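Local atomic coordinates of uncharacterized protein (Bacteroides fragilis, PDB entry 3MSW), a protein that is of unknown function but is a putative exported protein built as a single-layer antiparallel beta-sheet from repeated beta-hairpins. Residues K18-I24 with K39-Y45; Q50-T56 with S70-R76. All coordinates share one frame; numbering follows the deposited sequence. Where two conformers were deposited one is given.

Interaction 1: K18-I24 with K39-Y45; sequences KLVCREI and KMYKYSY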
# COMPACT_ATOMS: atom_id res chain seq x y z
N LYS A 18 11.86 12.54 -3.94
CA LYS A 18 10.95 11.41 -3.74
C LYS A 18 10.00 11.65 -2.59
O LYS A 18 10.34 12.36 -1.63
CB LYS A 18 11.75 10.12 -3.50
CG LYS A 18 12.47 9.61 -4.75
CD LYS A 18 13.11 8.25 -4.49
CE LYS A 18 13.69 7.59 -5.72
NZ LYS A 18 14.73 8.44 -6.33
N LEU A 19 8.81 11.05 -2.66
CA LEU A 19 7.81 11.15 -1.61
C LEU A 19 8.23 10.27 -0.44
O LEU A 19 8.34 9.05 -0.59
CB LEU A 19 6.45 10.71 -2.17
CG LEU A 19 5.31 10.62 -1.17
CD1 LEU A 19 4.95 11.98 -0.64
CD2 LEU A 19 4.07 9.94 -1.79
N VAL A 20 8.49 10.87 0.73
CA VAL A 20 8.90 10.10 1.91
C VAL A 20 7.77 9.97 2.95
O VAL A 20 7.79 9.07 3.79
CB VAL A 20 10.25 10.56 2.53
CG1 VAL A 20 11.40 10.35 1.54
CG2 VAL A 20 10.19 12.01 3.02
N CYS A 21 6.81 10.87 2.91
CA CYS A 21 5.69 10.80 3.85
C CYS A 21 4.46 11.38 3.25
O CYS A 21 4.53 12.42 2.60
CB CYS A 21 6.04 11.49 5.18
SG CYS A 21 4.72 11.42 6.41
N ARG A 22 3.32 10.74 3.46
CA ARG A 22 2.05 11.30 3.03
C ARG A 22 1.12 11.20 4.23
O ARG A 22 0.89 10.10 4.74
CB ARG A 22 1.44 10.57 1.81
CG ARG A 22 -0.04 11.02 1.59
CD ARG A 22 -0.56 10.55 0.24
NE ARG A 22 0.24 11.18 -0.81
CZ ARG A 22 0.15 10.89 -2.10
NH1 ARG A 22 -0.72 9.99 -2.52
NH2 ARG A 22 0.93 11.50 -2.98
N GLU A 23 0.58 12.35 4.67
CA GLU A 23 -0.35 12.36 5.80
C GLU A 23 -1.76 12.68 5.31
O GLU A 23 -1.94 13.62 4.55
CB GLU A 23 0.11 13.33 6.89
CG GLU A 23 -0.69 13.12 8.17
CD GLU A 23 -0.20 13.90 9.38
OE1 GLU A 23 0.98 14.30 9.39
OE2 GLU A 23 -1.01 14.12 10.31
N ILE A 24 -2.75 11.89 5.74
CA ILE A 24 -4.15 12.02 5.34
C ILE A 24 -4.93 12.65 6.45
O ILE A 24 -4.86 12.18 7.58
CB ILE A 24 -4.77 10.66 4.92
CG1 ILE A 24 -3.86 9.81 3.96
CG2 ILE A 24 -6.24 10.79 4.44
CD1 ILE A 24 -3.60 10.35 2.64
N LYS A 39 -4.54 9.06 8.67
CA LYS A 39 -3.63 8.05 8.19
C LYS A 39 -2.31 8.68 7.84
O LYS A 39 -2.25 9.88 7.53
CB LYS A 39 -4.25 7.40 6.91
CG LYS A 39 -4.14 5.87 6.82
CD LYS A 39 -5.06 5.18 7.83
CE LYS A 39 -6.17 4.38 7.20
NZ LYS A 39 -6.95 3.70 8.26
N MSE A 40 -1.24 7.90 7.93
CA MSE A 40 0.09 8.35 7.52
C MSE A 40 0.86 7.24 6.82
O MSE A 40 0.94 6.11 7.32
CB MSE A 40 0.89 8.93 8.66
CG MSE A 40 2.25 9.50 8.18
SE MSE A 40 2.99 10.38 9.61
CE MSE A 40 3.38 8.82 10.77
N TYR A 41 1.45 7.57 5.66
CA TYR A 41 2.27 6.63 4.91
C TYR A 41 3.69 7.12 4.94
O TYR A 41 3.95 8.30 4.67
CB TYR A 41 1.82 6.53 3.45
CG TYR A 41 0.34 6.31 3.25
CD1 TYR A 41 -0.33 5.28 3.91
CD2 TYR A 41 -0.38 7.05 2.31
CE1 TYR A 41 -1.69 5.04 3.69
CE2 TYR A 41 -1.74 6.82 2.10
CZ TYR A 41 -2.39 5.82 2.79
OH TYR A 41 -3.73 5.59 2.59
N LYS A 42 4.61 6.21 5.26
CA LYS A 42 6.05 6.47 5.28
C LYS A 42 6.69 5.61 4.19
O LYS A 42 6.42 4.41 4.13
CB LYS A 42 6.66 6.13 6.65
CG LYS A 42 6.14 7.01 7.80
CD LYS A 42 6.80 8.38 7.79
CE LYS A 42 6.39 9.21 8.98
NZ LYS A 42 6.58 10.66 8.75
N TYR A 43 7.50 6.21 3.32
CA TYR A 43 8.14 5.47 2.23
C TYR A 43 9.63 5.32 2.40
O TYR A 43 10.33 6.29 2.69
CB TYR A 43 7.83 6.14 0.88
CG TYR A 43 6.35 6.34 0.65
CD1 TYR A 43 5.69 7.45 1.18
CD2 TYR A 43 5.62 5.49 -0.18
CE1 TYR A 43 4.33 7.66 0.97
CE2 TYR A 43 4.27 5.71 -0.43
CZ TYR A 43 3.63 6.80 0.14
OH TYR A 43 2.29 7.01 -0.08
N SER A 44 10.12 4.08 2.29
CA SER A 44 11.53 3.75 2.42
C SER A 44 11.99 3.13 1.08
O SER A 44 11.50 2.08 0.65
CB SER A 44 11.72 2.81 3.60
OG SER A 44 12.99 2.17 3.53
N TYR A 45 12.89 3.84 0.38
CA TYR A 45 13.39 3.46 -0.94
C TYR A 45 14.74 2.80 -0.80
O TYR A 45 15.51 3.14 0.10
CB TYR A 45 13.56 4.72 -1.82
CG TYR A 45 12.26 5.44 -2.06
CD1 TYR A 45 11.38 5.03 -3.06
CD2 TYR A 45 11.89 6.52 -1.27
CE1 TYR A 45 10.15 5.65 -3.25
CE2 TYR A 45 10.66 7.16 -1.45
CZ TYR A 45 9.78 6.69 -2.41
OH TYR A 45 8.57 7.31 -2.60

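Interaction 2: Q50-T56 with S70-R76; sequences QKTVKST and SRTVISR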
# COMPACT_ATOMS: atom_id res chain seq x y z
N GLN A 50 16.31 -2.37 -5.52
CA GLN A 50 15.08 -2.19 -6.31
C GLN A 50 13.82 -2.52 -5.49
O GLN A 50 12.90 -3.22 -5.94
CB GLN A 50 15.13 -2.95 -7.65
CG GLN A 50 16.01 -2.25 -8.70
CD GLN A 50 15.42 -0.92 -9.13
OE1 GLN A 50 15.84 0.15 -8.66
NE2 GLN A 50 14.41 -0.96 -9.99
N LYS A 51 13.80 -2.02 -4.28
CA LYS A 51 12.73 -2.33 -3.35
C LYS A 51 12.24 -1.07 -2.63
O LYS A 51 13.07 -0.30 -2.12
CB LYS A 51 13.25 -3.41 -2.37
CG LYS A 51 12.45 -3.64 -1.09
CD LYS A 51 13.01 -4.83 -0.32
CE LYS A 51 12.50 -4.89 1.10
NZ LYS A 51 13.59 -4.69 2.10
N THR A 52 10.90 -0.88 -2.60
CA THR A 52 10.25 0.24 -1.91
C THR A 52 9.37 -0.34 -0.81
O THR A 52 8.62 -1.30 -1.06
CB THR A 52 9.46 1.12 -2.91
OG1 THR A 52 10.35 1.60 -3.92
CG2 THR A 52 8.75 2.30 -2.26
N VAL A 53 9.49 0.22 0.41
CA VAL A 53 8.67 -0.19 1.54
C VAL A 53 7.76 0.97 1.94
O VAL A 53 8.24 2.05 2.28
CB VAL A 53 9.48 -0.72 2.76
CG1 VAL A 53 8.53 -1.21 3.88
CG2 VAL A 53 10.43 -1.84 2.35
N LYS A 54 6.44 0.74 1.89
CA LYS A 54 5.46 1.71 2.32
C LYS A 54 4.87 1.20 3.62
O LYS A 54 4.32 0.10 3.64
CB LYS A 54 4.36 1.87 1.28
CG LYS A 54 3.25 2.82 1.75
CD LYS A 54 2.20 2.93 0.66
CE LYS A 54 0.81 3.02 1.19
NZ LYS A 54 -0.17 3.14 0.07
N SER A 55 5.02 1.96 4.71
CA SER A 55 4.44 1.59 5.99
C SER A 55 3.26 2.51 6.23
O SER A 55 3.38 3.73 6.09
CB SER A 55 5.49 1.74 7.10
OG SER A 55 6.54 0.83 6.86
N THR A 56 2.11 1.94 6.63
CA THR A 56 0.88 2.68 6.88
C THR A 56 0.55 2.71 8.38
O THR A 56 0.61 1.69 9.06
CB THR A 56 -0.25 2.00 6.06
OG1 THR A 56 0.09 2.02 4.68
CG2 THR A 56 -1.58 2.64 6.26
N SER A 70 -0.28 -1.43 8.49
CA SER A 70 0.11 -2.34 7.44
C SER A 70 1.45 -1.98 6.82
O SER A 70 2.00 -0.92 7.10
CB SER A 70 -0.95 -2.38 6.34
OG SER A 70 -1.02 -1.17 5.62
N ARG A 71 1.96 -2.88 5.95
CA ARG A 71 3.21 -2.68 5.24
C ARG A 71 3.07 -3.22 3.81
O ARG A 71 2.48 -4.29 3.64
CB ARG A 71 4.33 -3.39 6.00
CG ARG A 71 5.70 -3.23 5.36
CD ARG A 71 6.80 -3.45 6.36
NE ARG A 71 7.00 -2.26 7.16
CZ ARG A 71 7.88 -2.16 8.14
NH1 ARG A 71 8.66 -3.20 8.45
NH2 ARG A 71 8.00 -1.03 8.83
N THR A 72 3.56 -2.46 2.79
CA THR A 72 3.54 -2.87 1.39
C THR A 72 4.98 -2.85 0.89
O THR A 72 5.66 -1.83 1.01
CB THR A 72 2.63 -1.96 0.55
OG1 THR A 72 1.33 -1.93 1.11
CG2 THR A 72 2.54 -2.40 -0.92
N VAL A 73 5.44 -3.99 0.36
CA VAL A 73 6.79 -4.12 -0.16
C VAL A 73 6.68 -4.26 -1.66
O VAL A 73 6.04 -5.20 -2.14
CB VAL A 73 7.58 -5.29 0.49
CG1 VAL A 73 9.00 -5.38 -0.09
CG2 VAL A 73 7.65 -5.13 2.01
N ILE A 74 7.29 -3.32 -2.41
CA ILE A 74 7.27 -3.33 -3.87
C ILE A 74 8.68 -3.67 -4.33
O ILE A 74 9.62 -2.92 -4.05
CB ILE A 74 6.78 -1.99 -4.52
CG1 ILE A 74 5.39 -1.57 -4.06
CG2 ILE A 74 6.83 -2.07 -6.04
CD1 ILE A 74 5.36 -0.56 -2.97
N SER A 75 8.83 -4.79 -5.06
CA SER A 75 10.11 -5.24 -5.59
C SER A 75 10.02 -5.20 -7.10
O SER A 75 9.05 -5.70 -7.69
CB SER A 75 10.42 -6.65 -5.12
OG SER A 75 10.47 -6.73 -3.71
N ARG A 76 11.06 -4.64 -7.71
CA ARG A 76 11.18 -4.48 -9.15
C ARG A 76 12.23 -5.39 -9.68
O ARG A 76 13.33 -5.50 -9.12
CB ARG A 76 11.51 -3.02 -9.51
CG ARG A 76 10.44 -2.01 -9.06
CD ARG A 76 9.29 -1.84 -10.05
NE ARG A 76 9.76 -1.30 -11.32
CZ ARG A 76 9.92 -2.01 -12.42
NH1 ARG A 76 9.57 -3.30 -12.45
NH2 ARG A 76 10.40 -1.44 -13.52
O HOH W 1 10.37 -0.50 -5.82
O HOH W 2 0.77 -0.45 3.55

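Interaction 1: K18-I24 with K39-Y45
Y41 and R22 meet as a hydrogen-bonded antiparallel pair in the hairpin of strands 18-27 and 35-46, whose short segments run 162° apart in direction. R22 N reaches Y41 O at 2.8 Å and Y41 N reaches R22 O at 2.7 Å, the second bond straight at 173°; I24 N to K39 O continues the pairing. On its other side, toward strand 9-15, the first strand carries a classic beta bulge, V20 and C21 both facing T13. Y43 N binds V20 O from above the carbonyl plane, 47° out of it. At L19, next to the bulge, the bond comes from a side chain, Y45 OH donating to L19 O (2.7 Å) on a lone pair in the carbonyl plane. CD of K18 lies over the Y45 ring, 3.8 Å from its centroid, in a CH-pi contact. L19, with CG anti to the backbone N, puts CD2 3.6 Å from CE1 of Y43, and CG too comes near that atom. R22 and I24 share a face with Y41: R22 CB approaches CD2 of that ring and I24 CD1 approaches CE2, both obliquely, while R22 NE forms a salt bridge with D12. On the face of C21, E23 and M40, the C21 sulfur lies 3.6 Å from CG of selenomethionine M40. Aromatic rings and aliphatic stems thus supply much of the side-chain packing, while the Y45 hydroxyl satisfies the L19 carbonyl beside the bulge.

Interaction 2: Q50-T56 with S70-R76
Q50 O accepts the backbone N of R76 at 2.9 Å, so the pairing begins in the turn residue just before strand 51-56. The guanidinium of R76 leads away to the carbonyl of E78. K51 lies opposite S75 in a non-hydrogen-bonded pair, but its chain, extended as far as CE, brings CE 3.7 Å from CG1 of V73. T52 pairs with I74 through two backbone bonds, the one from I74 N to T52 O nearly straight at 177°. A water joins T52 OG1 to I74 O, donating to that carbonyl, which therefore receives a second hydrogen besides the one from T52 N. V53 stands across from V73, with the two CG2 methyls 4.3 Å apart; its other methyl, CG1, is anti to the backbone N and meets CD and NE of R71. This alternation of hydrogen-bonded and non-hydrogen-bonded pairs, with segment directions 168° apart, is that of a regular antiparallel hairpin, here made by strands 51-60 and 65-77 within a single-layer sheet. K54 and T72 exchange two backbone bonds, and the lysine has a cation-pi contact with Y41 of strand 35-46. At S55 the opposing R71 bends at chi3 (-80°) and grips OG side-on: NE and NH2 each donate to this one oxygen at 3.1 Å. The hydroxyl is somewhat tilted from the guanidinium plane. T56 N binds S70 O, and CB of T56 packs 3.3 Å from OG of S70. On this face one water is hydrogen-bonded to T56 OG1, S70 OG and T72 OG1, tying three hydroxyls from both strands together.

In the fold
Interactions 1 and 2 come in series along the chain, each pairing the strands of one beta hairpin, and their centres lie about 11 Å apart. Strands 35-46 and 51-60 are sequence neighbours and sheet neighbours, so the hairpins join edge to edge: S44 O to V53 N (2.8 Å) and K42 O to S55 N (2.9 Å) are probable hydrogen bonds, and CE2 of Y43 packs 3.6 Å from CD of K54. All strands follow sequence order in one antiparallel sheet of nine, with strand 9-15 beyond interaction 1 and strand 80-89 beyond interaction 2. This up-and-down arrangement is consistent with a single-layer protein that evolved from beta-hairpin repeats.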